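Local structure of aldose 1-epimerase (Caenorhabditis elegans, 1LUR) at residues F202-A207 against H307-N312; D193-V198 against T212-D217. The protein probably catalyses the interconversion of the alpha and beta anomers of aldoses such as galactose, as aldose 1-epimerases (mutarotases) do. All coordinates share one frame; numbering follows the deposited sequence.

Contact 1: F202-A207 against H307-N312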
ATOM      1  N   PHE A 202      -4.170 -14.298   9.683  1.00 34.97           N
ATOM      2  CA  PHE A 202      -4.536 -13.033   9.077  1.00 34.42           C
ATOM      3  C   PHE A 202      -4.988 -13.185   7.633  1.00 33.70           C
ATOM      4  O   PHE A 202      -4.740 -12.317   6.797  1.00 33.89           O
ATOM      5  CB  PHE A 202      -3.383 -12.027   9.186  1.00 36.77           C
ATOM      6  CG  PHE A 202      -3.111 -11.585  10.597  1.00 38.11           C
ATOM      7  CD1 PHE A 202      -2.182 -12.258  11.389  1.00 39.46           C
ATOM      8  CD2 PHE A 202      -3.840 -10.543  11.162  1.00 40.15           C
ATOM      9  CE1 PHE A 202      -1.985 -11.902  12.723  1.00 40.76           C
ATOM     10  CE2 PHE A 202      -3.653 -10.176  12.500  1.00 40.24           C
ATOM     11  CZ  PHE A 202      -2.724 -10.857  13.282  1.00 40.92           C
ATOM     12  N   CYS A 203      -5.636 -14.307   7.338  1.00 32.52           N
ATOM     13  CA  CYS A 203      -6.131 -14.544   5.990  1.00 31.77           C
ATOM     14  C   CYS A 203      -7.638 -14.377   6.083  1.00 30.91           C
ATOM     15  O   CYS A 203      -8.273 -14.914   6.999  1.00 29.76           O
ATOM     16  CB  CYS A 203      -5.815 -15.953   5.494  1.00 31.64           C
ATOM     17  SG  CYS A 203      -6.477 -16.236   3.826  1.00 33.99           S
ATOM     18  N   PRO A 204      -8.230 -13.619   5.147  1.00 28.00           N
ATOM     19  CA  PRO A 204      -9.677 -13.401   5.157  1.00 28.27           C
ATOM     20  C   PRO A 204     -10.475 -14.695   5.241  1.00 28.49           C
ATOM     21  O   PRO A 204     -10.088 -15.716   4.676  1.00 28.57           O
ATOM     22  CB  PRO A 204      -9.921 -12.661   3.847  1.00 26.00           C
ATOM     23  CG  PRO A 204      -8.657 -11.857   3.688  1.00 25.51           C
ATOM     24  CD  PRO A 204      -7.590 -12.865   4.054  1.00 27.97           C
ATOM     25  N   THR A 205     -11.598 -14.642   5.945  1.00 28.11           N
ATOM     26  CA  THR A 205     -12.454 -15.809   6.098  1.00 27.77           C
ATOM     27  C   THR A 205     -13.621 -15.710   5.119  1.00 27.77           C
ATOM     28  O   THR A 205     -14.338 -16.682   4.891  1.00 28.68           O
ATOM     29  CB  THR A 205     -13.025 -15.883   7.519  1.00 28.55           C
ATOM     30  OG1 THR A 205     -13.764 -14.685   7.790  1.00 27.87           O
ATOM     31  CG2 THR A 205     -11.908 -16.020   8.530  1.00 27.59           C
ATOM     32  N   GLY A 206     -13.802 -14.524   4.544  1.00 27.88           N
ATOM     33  CA  GLY A 206     -14.885 -14.309   3.599  1.00 27.18           C
ATOM     34  C   GLY A 206     -16.037 -13.565   4.253  1.00 25.96           C
ATOM     35  O   GLY A 206     -17.014 -13.196   3.596  1.00 26.73           O
ATOM     36  N   ALA A 207     -15.916 -13.336   5.556  1.00 27.13           N
ATOM     37  CA  ALA A 207     -16.941 -12.634   6.315  1.00 28.66           C
ATOM     38  C   ALA A 207     -16.632 -11.144   6.431  1.00 29.75           C
ATOM     39  O   ALA A 207     -15.469 -10.738   6.444  1.00 29.44           O
ATOM     40  CB  ALA A 207     -17.058 -13.241   7.713  1.00 30.39           C
ATOM     41  N   HIS A 307     -10.436  -5.791  -1.838  1.00 23.58           N
ATOM     42  CA  HIS A 307     -10.485  -6.708  -0.705  1.00 26.21           C
ATOM     43  C   HIS A 307      -9.427  -7.795  -0.789  1.00 25.45           C
ATOM     44  O   HIS A 307      -9.194  -8.368  -1.857  1.00 24.49           O
ATOM     45  CB  HIS A 307     -11.844  -7.406  -0.626  1.00 25.86           C
ATOM     46  CG  HIS A 307     -13.001  -6.469  -0.475  1.00 28.96           C
ATOM     47  ND1 HIS A 307     -13.286  -5.482  -1.393  1.00 28.76           N
ATOM     48  CD2 HIS A 307     -13.965  -6.393   0.474  1.00 28.55           C
ATOM     49  CE1 HIS A 307     -14.378  -4.839  -1.019  1.00 30.97           C
ATOM     50  NE2 HIS A 307     -14.809  -5.372   0.111  1.00 29.30           N
ATOM     51  N   SER A 308      -8.807  -8.089   0.346  1.00 25.50           N
ATOM     52  CA  SER A 308      -7.784  -9.121   0.394  1.00 25.38           C
ATOM     53  C   SER A 308      -8.474 -10.467   0.120  1.00 26.10           C
ATOM     54  O   SER A 308      -9.623 -10.671   0.518  1.00 25.14           O
ATOM     55  CB  SER A 308      -7.127  -9.136   1.774  1.00 25.36           C
ATOM     56  OG  SER A 308      -6.425  -7.934   2.028  1.00 25.07           O
ATOM     57  N   ALA A 309      -7.784 -11.371  -0.574  1.00 24.96           N
ATOM     58  CA  ALA A 309      -8.334 -12.692  -0.900  1.00 24.93           C
ATOM     59  C   ALA A 309      -9.532 -12.643  -1.845  1.00 24.82           C
ATOM     60  O   ALA A 309     -10.308 -13.598  -1.914  1.00 24.30           O
ATOM     61  CB  ALA A 309      -8.723 -13.443   0.382  1.00 24.64           C
ATOM     62  N   ALA A 310      -9.685 -11.540  -2.576  1.00 24.57           N
ATOM     63  CA  ALA A 310     -10.800 -11.403  -3.512  1.00 22.98           C
ATOM     64  C   ALA A 310     -10.855 -12.588  -4.489  1.00 22.55           C
ATOM     65  O   ALA A 310     -11.937 -13.092  -4.809  1.00 23.53           O
ATOM     66  CB  ALA A 310     -10.674 -10.095  -4.283  1.00 25.12           C
ATOM     67  N   PRO A 311      -9.691 -13.045  -4.977  1.00 23.27           N
ATOM     68  CA  PRO A 311      -9.678 -14.174  -5.912  1.00 22.29           C
ATOM     69  C   PRO A 311     -10.262 -15.463  -5.331  1.00 24.41           C
ATOM     70  O   PRO A 311     -10.603 -16.375  -6.087  1.00 22.64           O
ATOM     71  CB  PRO A 311      -8.196 -14.329  -6.246  1.00 24.45           C
ATOM     72  CG  PRO A 311      -7.667 -12.939  -6.118  1.00 22.27           C
ATOM     73  CD  PRO A 311      -8.339 -12.465  -4.849  1.00 22.32           C
ATOM     74  N   ASN A 312     -10.378 -15.524  -4.001  1.00 23.27           N
ATOM     75  CA  ASN A 312     -10.914 -16.700  -3.302  1.00 25.74           C
ATOM     76  C   ASN A 312     -12.388 -16.628  -2.918  1.00 27.96           C
ATOM     77  O   ASN A 312     -13.004 -17.646  -2.591  1.00 27.83           O
ATOM     78  CB  ASN A 312     -10.109 -16.963  -2.026  1.00 25.45           C
ATOM     79  CG  ASN A 312      -8.652 -17.240  -2.307  1.00 24.42           C
ATOM     80  OD1 ASN A 312      -7.786 -16.419  -2.017  1.00 24.77           O
ATOM     81  ND2 ASN A 312      -8.374 -18.404  -2.881  1.00 25.78           N
TER

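Contact 2: D193-V198 against T212-D217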
ATOM      1  N   ASP A 193     -17.484   1.692   7.794  1.00 39.78           N
ATOM      2  CA  ASP A 193     -18.490   1.083   8.666  1.00 40.20           C
ATOM      3  C   ASP A 193     -18.257  -0.410   8.864  1.00 40.99           C
ATOM      4  O   ASP A 193     -18.746  -1.000   9.832  1.00 39.18           O
ATOM      5  CB  ASP A 193     -19.892   1.280   8.095  1.00 40.81           C
ATOM      6  CG  ASP A 193     -20.302   2.731   8.050  1.00 42.06           C
ATOM      7  OD1 ASP A 193     -19.968   3.465   9.001  1.00 42.97           O
ATOM      8  OD2 ASP A 193     -20.967   3.134   7.072  1.00 44.17           O
ATOM      9  N   GLU A 194     -17.513  -1.014   7.941  1.00 39.31           N
ATOM     10  CA  GLU A 194     -17.218  -2.442   8.002  1.00 38.08           C
ATOM     11  C   GLU A 194     -15.750  -2.784   7.781  1.00 38.43           C
ATOM     12  O   GLU A 194     -14.972  -1.967   7.276  1.00 36.96           O
ATOM     13  CB  GLU A 194     -18.038  -3.175   6.945  1.00 38.28           C
ATOM     14  CG  GLU A 194     -19.486  -3.373   7.287  1.00 40.15           C
ATOM     15  CD  GLU A 194     -20.258  -3.965   6.133  1.00 42.10           C
ATOM     16  OE1 GLU A 194     -21.183  -4.762   6.385  1.00 44.10           O
ATOM     17  OE2 GLU A 194     -19.945  -3.627   4.969  1.00 44.35           O
ATOM     18  N   PHE A 195     -15.377  -4.002   8.167  1.00 36.27           N
ATOM     19  CA  PHE A 195     -14.009  -4.462   7.999  1.00 34.31           C
ATOM     20  C   PHE A 195     -14.032  -5.928   7.586  1.00 33.44           C
ATOM     21  O   PHE A 195     -15.021  -6.630   7.817  1.00 32.67           O
ATOM     22  CB  PHE A 195     -13.177  -4.246   9.270  1.00 34.59           C
ATOM     23  CG  PHE A 195     -13.481  -5.199  10.397  1.00 35.89           C
ATOM     24  CD1 PHE A 195     -12.704  -6.335  10.590  1.00 34.72           C
ATOM     25  CD2 PHE A 195     -14.495  -4.919  11.309  1.00 37.48           C
ATOM     26  CE1 PHE A 195     -12.924  -7.180  11.681  1.00 37.71           C
ATOM     27  CE2 PHE A 195     -14.727  -5.756  12.406  1.00 37.49           C
ATOM     28  CZ  PHE A 195     -13.939  -6.887  12.594  1.00 37.30           C
ATOM     29  N   VAL A 196     -12.955  -6.370   6.947  1.00 30.73           N
ATOM     30  CA  VAL A 196     -12.844  -7.745   6.493  1.00 28.69           C
ATOM     31  C   VAL A 196     -12.294  -8.642   7.596  1.00 28.54           C
ATOM     32  O   VAL A 196     -11.183  -8.447   8.074  1.00 30.19           O
ATOM     33  CB  VAL A 196     -11.927  -7.826   5.247  1.00 29.83           C
ATOM     34  CG1 VAL A 196     -11.760  -9.271   4.796  1.00 29.83           C
ATOM     35  CG2 VAL A 196     -12.520  -6.991   4.132  1.00 28.80           C
ATOM     36  N   GLU A 197     -13.082  -9.633   7.994  1.00 27.15           N
ATOM     37  CA  GLU A 197     -12.669 -10.558   9.040  1.00 29.42           C
ATOM     38  C   GLU A 197     -11.521 -11.460   8.574  1.00 29.60           C
ATOM     39  O   GLU A 197     -11.498 -11.912   7.431  1.00 30.12           O
ATOM     40  CB  GLU A 197     -13.866 -11.410   9.456  1.00 30.81           C
ATOM     41  CG  GLU A 197     -13.567 -12.486  10.475  1.00 33.20           C
ATOM     42  CD  GLU A 197     -14.798 -13.303  10.775  1.00 34.43           C
ATOM     43  OE1 GLU A 197     -15.679 -12.795  11.497  1.00 31.79           O
ATOM     44  OE2 GLU A 197     -14.896 -14.440  10.266  1.00 35.34           O
ATOM     45  N   VAL A 198     -10.567 -11.707   9.464  1.00 31.21           N
ATOM     46  CA  VAL A 198      -9.422 -12.554   9.145  1.00 31.85           C
ATOM     47  C   VAL A 198      -9.224 -13.581  10.246  1.00 33.79           C
ATOM     48  O   VAL A 198      -9.697 -13.393  11.369  1.00 33.88           O
ATOM     49  CB  VAL A 198      -8.123 -11.733   9.013  1.00 30.45           C
ATOM     50  CG1 VAL A 198      -8.255 -10.734   7.881  1.00 30.43           C
ATOM     51  CG2 VAL A 198      -7.817 -11.029  10.326  1.00 29.22           C
ATOM     52  N   THR A 212     -18.981  -1.172  14.191  1.00 43.66           N
ATOM     53  CA  THR A 212     -19.693  -0.708  15.382  1.00 45.67           C
ATOM     54  C   THR A 212     -19.357  -1.524  16.627  1.00 46.48           C
ATOM     55  O   THR A 212     -19.382  -2.752  16.600  1.00 46.27           O
ATOM     56  CB  THR A 212     -21.222  -0.750  15.176  1.00 45.84           C
ATOM     57  OG1 THR A 212     -21.575   0.068  14.054  1.00 46.30           O
ATOM     58  CG2 THR A 212     -21.942  -0.233  16.420  1.00 46.19           C
ATOM     59  N   ASP A 213     -19.050  -0.820  17.711  1.00 48.38           N
ATOM     60  CA  ASP A 213     -18.705  -1.434  18.991  1.00 50.05           C
ATOM     61  C   ASP A 213     -17.418  -2.257  18.985  1.00 49.78           C
ATOM     62  O   ASP A 213     -17.177  -3.036  19.905  1.00 50.04           O
ATOM     63  CB  ASP A 213     -19.866  -2.306  19.498  1.00 51.91           C
ATOM     64  CG  ASP A 213     -21.091  -1.488  19.870  1.00 53.18           C
ATOM     65  OD1 ASP A 213     -20.924  -0.426  20.503  1.00 54.27           O
ATOM     66  OD2 ASP A 213     -22.220  -1.911  19.544  1.00 55.37           O
ATOM     67  N   THR A 214     -16.594  -2.082  17.956  1.00 49.37           N
ATOM     68  CA  THR A 214     -15.334  -2.819  17.857  1.00 48.33           C
ATOM     69  C   THR A 214     -14.148  -1.865  17.945  1.00 48.87           C
ATOM     70  O   THR A 214     -14.316  -0.646  17.877  1.00 48.79           O
ATOM     71  CB  THR A 214     -15.224  -3.587  16.519  1.00 49.12           C
ATOM     72  OG1 THR A 214     -15.029  -2.654  15.445  1.00 46.64           O
ATOM     73  CG2 THR A 214     -16.488  -4.390  16.262  1.00 47.13           C
ATOM     74  N   GLY A 215     -12.951  -2.427  18.081  1.00 48.82           N
ATOM     75  CA  GLY A 215     -11.755  -1.610  18.175  1.00 48.87           C
ATOM     76  C   GLY A 215     -11.271  -1.057  16.845  1.00 49.66           C
ATOM     77  O   GLY A 215     -10.232  -0.391  16.789  1.00 50.00           O
ATOM     78  N   PHE A 216     -12.012  -1.335  15.774  1.00 48.52           N
ATOM     79  CA  PHE A 216     -11.643  -0.855  14.445  1.00 47.90           C
ATOM     80  C   PHE A 216     -12.502   0.335  14.025  1.00 48.23           C
ATOM     81  O   PHE A 216     -12.453   0.754  12.868  1.00 46.38           O
ATOM     82  CB  PHE A 216     -11.799  -1.964  13.394  1.00 47.39           C
ATOM     83  CG  PHE A 216     -10.879  -3.141  13.594  1.00 47.21           C
ATOM     84  CD1 PHE A 216      -9.528  -2.955  13.867  1.00 47.20           C
ATOM     85  CD2 PHE A 216     -11.364  -4.441  13.478  1.00 46.57           C
ATOM     86  CE1 PHE A 216      -8.671  -4.049  14.024  1.00 47.17           C
ATOM     87  CE2 PHE A 216     -10.517  -5.537  13.633  1.00 46.12           C
ATOM     88  CZ  PHE A 216      -9.169  -5.341  13.904  1.00 45.41           C
ATOM     89  N   ASP A 217     -13.307   0.864  14.946  1.00 48.07           N
ATOM     90  CA  ASP A 217     -14.160   2.007  14.625  1.00 49.07           C
ATOM     91  C   ASP A 217     -13.312   3.261  14.754  1.00 49.44           C
ATOM     92  O   ASP A 217     -12.990   3.687  15.862  1.00 50.65           O
ATOM     93  CB  ASP A 217     -15.363   2.103  15.578  1.00 47.78           C
ATOM     94  CG  ASP A 217     -16.517   2.932  14.995  1.00 48.58           C
ATOM     95  OD1 ASP A 217     -16.256   3.910  14.258  1.00 46.36           O
ATOM     96  OD2 ASP A 217     -17.692   2.615  15.284  1.00 47.03           O
TER

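Contact 1: F202-A207 against H307-N312
Ala309 takes a 2.8 Å hydrogen bond on its carbonyl O from the backbone N of Asn312, within the loop where the 3-10 segment 310-312 begins. Its methyl comes up against the ring of Pro204: Ala309 CB lies 3.7 Å from Pro204 CG and equally far from Pro204 CB, with Pro204 CD only slightly more distant. The same CG reaches the preceding residue, at 3.5 Å from Ser308 O and 3.7 Å from Ser308 CB, so one ring carbon touches two residues of the loop. No hydrogen bond crosses between 202-207 and 307-312; the fit rests on van der Waals contact, most of it between carbons. Ser308 OG stands beside its own backbone N, opposite the carbonyl carbon (chi1 -65°), and goes to Gln305 NE2 in a weak hydrogen bond, while Asp240 OD2 accepts the backbone N-H of Ser308. Pro204 also touches Val196 of strand 194-198. His307 to Ala310 form a type II beta turn, closed by a weak bond from Ala310 N to His307 O, which presents Ser308 and Ala309 (phi 66°) to the proline. Through these two buried residues the turn docks on the short strand 204-205 within the beta-sandwich typical of the galactose mutarotase fold.

Contact 2: D193-V198 against T212-D217
Phe195 and Phe216 form a T-shaped (edge-to-face) aromatic pair, with centroids 4.7 Å apart and planes at 66°. The edge of Phe216 points down onto the face of Phe195: CD2 of Phe216 stands 3.5 Å above the plane of the Phe195 ring, over its centre, and lies within 3.8 Å of all six of its carbons. Beside it, Phe216 CE2 makes the shortest approach, 3.5 Å to Phe195 CE1. Phe195 offers this face because its CG is lodged between the backbone N and the carbonyl carbon (chi1 74°). With a serine in place of Phe195, the edge of Phe216 would lose the face it rests on, and its ring would probably be left freer to turn, though Leu237 and Asn239 would still touch it. Phe195 also packs on Leu241 and Arg209, since strand 194-198 runs antiparallel between strands 238-243 and 207-210 of one large sheet of the mutarotase beta-sandwich; the loop 212-217, which follows 207-210, folds back over this strand.

Hydrogen bonds shape the loop. Thr214 OG1, 4.4 Å from Phe195 CE2, donates to Val211 O and weakly accepts the N-H of Phe216, 3.3 Å from N to OG1 (N-H...O 158°), an ST turn overlaid on the type I beta turn from Thr214 to Asp217. The backbone closure of that turn, Asp217 N to Thr214 O, is weak too, at 3.4 Å.

Charge enters through Arg219, which lies outside both segments. Its NH1 makes a salt bridge with Asp193 OD1, while its NH2 serves both Asp217 OD2 in a salt bridge and Thr212 OG1 in a hydrogen bond. Asp193 OD1 and Asp217 OD1 are 6.5 Å apart, and the guanidinium bound to both carboxylates is likely to offset their repulsion.

How the contacts relate
Contacts 1 and 2 have their centres about 15 Å apart and interleave along the sequence: 193-198, 202-207, 212-217, then, much later, 307-312. Strand 194-198 connects them. Segment 202-207 follows it and doubles back along it, so that Thr205 OG1 lies 2.7 Å from Glu197 OE2 and Ala207 O 3.1 Å from Glu197 N, both probable hydrogen bonds. Strand 207-210, an edge strand of the seven-stranded antiparallel sheet to which 194-198 belongs, then leads into the loop of contact 2. The margin of the sheet at 194-210 is thereby held both to the loop after strand 300-305, through contact 1, and by its own following loop, through contact 2.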